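Nuclease-like protein (Chaetomium thermophilum, PDB 6GRB) resolves four-way (Holliday) DNA junctions as the eukaryotic resolving enzyme GEN1, a structure-selective nuclease of the XPG/FEN1 family that probably also cuts 5'-flaps. Local coordinates at a contact of chain A with DNA. Numbering follows the deposited sequence.

A contact of chain A with DNA. Residues 2, 7, 140-141, 154. With nucleotides of chain B.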
loop_
_atom_site.group_PDB
_atom_site.type_symbol
_atom_site.label_atom_id
_atom_site.label_comp_id
_atom_site.label_asym_id
_atom_site.label_seq_id
_atom_site.Cartn_x
_atom_site.Cartn_y
_atom_site.Cartn_z
ATOM N N GLY A 2 14.777 10.342 6.383
ATOM C CA GLY A 2 13.681 11.168 6.859
ATOM C C GLY A 2 12.395 10.394 7.097
ATOM O O GLY A 2 11.916 9.661 6.220
ATOM N N TYR A 7 10.604 6.247 14.294
ATOM C CA TYR A 7 9.893 5.114 14.878
ATOM C C TYR A 7 10.243 4.939 16.345
ATOM O O TYR A 7 9.420 4.437 17.121
ATOM C CB TYR A 7 10.186 3.838 14.083
ATOM C CG TYR A 7 9.857 3.986 12.616
ATOM C CD1 TYR A 7 8.611 4.481 12.205
ATOM C CD2 TYR A 7 10.789 3.670 11.645
ATOM C CE1 TYR A 7 8.305 4.646 10.871
ATOM C CE2 TYR A 7 10.501 3.835 10.309
ATOM C CZ TYR A 7 9.259 4.325 9.921
ATOM O OH TYR A 7 8.979 4.481 8.582
ATOM N N GLU A 140 6.685 4.024 1.239
ATOM C CA GLU A 140 7.956 3.556 1.766
ATOM C C GLU A 140 8.203 4.001 3.199
ATOM O O GLU A 140 9.094 3.450 3.845
ATOM C CB GLU A 140 9.111 4.018 0.864
ATOM C CG GLU A 140 9.065 5.498 0.481
ATOM C CD GLU A 140 9.995 5.854 -0.688
ATOM O OE1 GLU A 140 10.789 4.979 -1.146
ATOM O OE2 GLU A 140 9.926 7.032 -1.135
ATOM N N ASP A 141 7.437 4.956 3.717
ATOM C CA ASP A 141 7.677 5.480 5.059
ATOM C C ASP A 141 6.437 6.251 5.503
ATOM O O ASP A 141 5.394 6.211 4.841
ATOM C CB ASP A 141 8.952 6.338 5.092
ATOM C CG ASP A 141 8.899 7.534 4.152
ATOM O OD1 ASP A 141 7.809 8.080 3.901
ATOM O OD2 ASP A 141 9.971 7.944 3.669
ATOM N N ARG A 154 3.541 0.259 5.282
ATOM C CA ARG A 154 4.856 0.150 4.678
ATOM C C ARG A 154 5.327 -1.298 4.805
ATOM O O ARG A 154 4.744 -2.102 5.541
ATOM C CB ARG A 154 5.850 1.124 5.331
ATOM C CG ARG A 154 6.004 0.913 6.816
ATOM C CD ARG A 154 6.927 1.944 7.498
ATOM N NE ARG A 154 7.136 1.572 8.905
ATOM C CZ ARG A 154 8.255 1.029 9.386
ATOM N NH1 ARG A 154 9.293 0.816 8.584
ATOM N NH2 ARG A 154 8.338 0.713 10.672
ATOM P P DG B 2 14.558 8.175 1.350
ATOM O OP1 DG B 2 13.285 8.803 0.906
ATOM O OP2 DG B 2 15.515 8.925 2.197
ATOM O "O5'" DG B 2 14.227 6.858 2.190
ATOM C "C5'" DG B 2 12.947 6.269 2.102
ATOM C "C4'" DG B 2 12.861 5.070 3.013
ATOM O "O4'" DG B 2 13.922 4.137 2.683
ATOM C "C3'" DG B 2 13.012 5.375 4.495
ATOM O "O3'" DG B 2 12.147 4.527 5.209
ATOM C "C2'" DG B 2 14.487 5.053 4.769
ATOM C "C1'" DG B 2 14.726 3.889 3.821
ATOM N N9 DG B 2 16.116 3.739 3.373
ATOM C C8 DG B 2 16.909 4.696 2.774
ATOM N N7 DG B 2 18.107 4.266 2.464
ATOM C C5 DG B 2 18.106 2.938 2.869
ATOM C C6 DG B 2 19.122 1.969 2.777
ATOM O O6 DG B 2 20.256 2.097 2.305
ATOM N N1 DG B 2 18.714 0.740 3.306
ATOM C C2 DG B 2 17.472 0.481 3.844
ATOM N N2 DG B 2 17.269 -0.762 4.302
ATOM N N3 DG B 2 16.502 1.384 3.930
ATOM C C4 DG B 2 16.888 2.589 3.422
ATOM P P DA B 3 11.867 4.722 6.782
ATOM O OP1 DA B 3 10.544 4.092 6.992
ATOM O OP2 DA B 3 12.061 6.137 7.214
ATOM O "O5'" DA B 3 12.994 3.801 7.479
ATOM C "C5'" DA B 3 13.006 2.405 7.234
ATOM C "C4'" DA B 3 14.021 1.699 8.110
ATOM O "O4'" DA B 3 15.287 1.584 7.400
ATOM C "C3'" DA B 3 14.314 2.363 9.461
ATOM O "O3'" DA B 3 14.164 1.388 10.505
ATOM C "C2'" DA B 3 15.765 2.865 9.329
ATOM C "C1'" DA B 3 16.357 1.961 8.249
ATOM N N9 DA B 3 17.377 2.621 7.429
ATOM C C8 DA B 3 17.355 3.908 6.966
ATOM N N7 DA B 3 18.400 4.230 6.246
ATOM C C5 DA B 3 19.166 3.069 6.227
ATOM C C6 DA B 3 20.406 2.749 5.628
ATOM N N6 DA B 3 21.120 3.616 4.900
ATOM N N1 DA B 3 20.879 1.500 5.805
ATOM C C2 DA B 3 20.169 0.637 6.538
ATOM N N3 DA B 3 19.000 0.818 7.148
ATOM C C4 DA B 3 18.546 2.065 6.949
ATOM P P DG B 4 14.491 1.715 12.055
ATOM O OP1 DG B 4 13.316 1.221 12.815
ATOM O OP2 DG B 4 14.915 3.124 12.238
ATOM O "O5'" DG B 4 15.755 0.759 12.375
ATOM C "C5'" DG B 4 15.881 -0.526 11.728
ATOM C "C4'" DG B 4 17.220 -1.172 12.058
ATOM O "O4'" DG B 4 18.212 -0.794 11.065
ATOM C "C3'" DG B 4 17.803 -0.768 13.415
ATOM O "O3'" DG B 4 18.400 -1.874 14.060
ATOM C "C2'" DG B 4 18.846 0.285 13.070
ATOM C "C1'" DG B 4 19.321 -0.166 11.701
ATOM N N9 DG B 4 19.733 0.962 10.893
ATOM C C8 DG B 4 19.031 2.125 10.709
ATOM N N7 DG B 4 19.644 2.985 9.955
ATOM C C5 DG B 4 20.828 2.350 9.614
ATOM C C6 DG B 4 21.883 2.803 8.811
ATOM O O6 DG B 4 21.975 3.888 8.219
ATOM N N1 DG B 4 22.903 1.858 8.726
ATOM C C2 DG B 4 22.895 0.628 9.350
ATOM N N2 DG B 4 23.976 -0.151 9.152
ATOM N N3 DG B 4 21.898 0.191 10.111
ATOM C C4 DG B 4 20.904 1.103 10.193
HETATM O O HOH W 1 9.633 1.592 5.861
#
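Chain A holds the backbone of paired DNA strand B at the active-site end of the GEN1 nuclease core. The contact centres on the phosphate of DA3, which joins DG2 to DA3. The contacts described fall on phosphate and sugar, which suggests recognition of the backbone rather than of base sequence. Tyr7 points its phenol tip at OP1 of DA3. This oxygen lies at the ring edge, in the ring plane. The modelled OH separation is too short to be real and gives no bond length. The NH1 tip of Arg154 approaches the same oxygen in a long salt bridge, 3.9 Å from DA3 OP1. Water 1 lies at the guanidinium edge, in its plane, and 2.9 Å from OP1 of DA3. Arg154 NH1 donates to this water in a fairly straight bond, 164° at the hydrogen. The backbone O of Glu140 also meets water 1, at 2.8 Å. The water thus ties the phosphate to both protein segments.

The guanidinium of Arg154 lies nearly parallel over one face of the Tyr7 ring, with NH2 3.7 Å above the ring plane, over its centre. Each flat group probably helps hold the other's tilt. Tyr7 CG is anti to the carbonyl carbon, beside the backbone N (chi1 -56°), which directs the phenol toward the phosphate. Arg154 starts from the crowded position between backbone N and carbonyl carbon (chi1 58°), then runs extended to NE.

Asp141 turns its CB methylene toward the phosphate, 3.3 Å from OP1 of DA3, and OD2 faces the sugar of DG2. The Glu140 carboxylate passes DG2 C5' with CD at 4.1 Å. Both acids belong to the metal-binding cluster, and Asp141 takes part in the magnesium site of this structure.

Gly2, the first modelled residue, and Tyr7 in helix 6-10 come from the XPG N-terminal region. Glu140 and Asp141, in the loop after strand 136-138, and Arg154, in strand 151-157, come from the XPG I-region. Together these regions form the nuclease part.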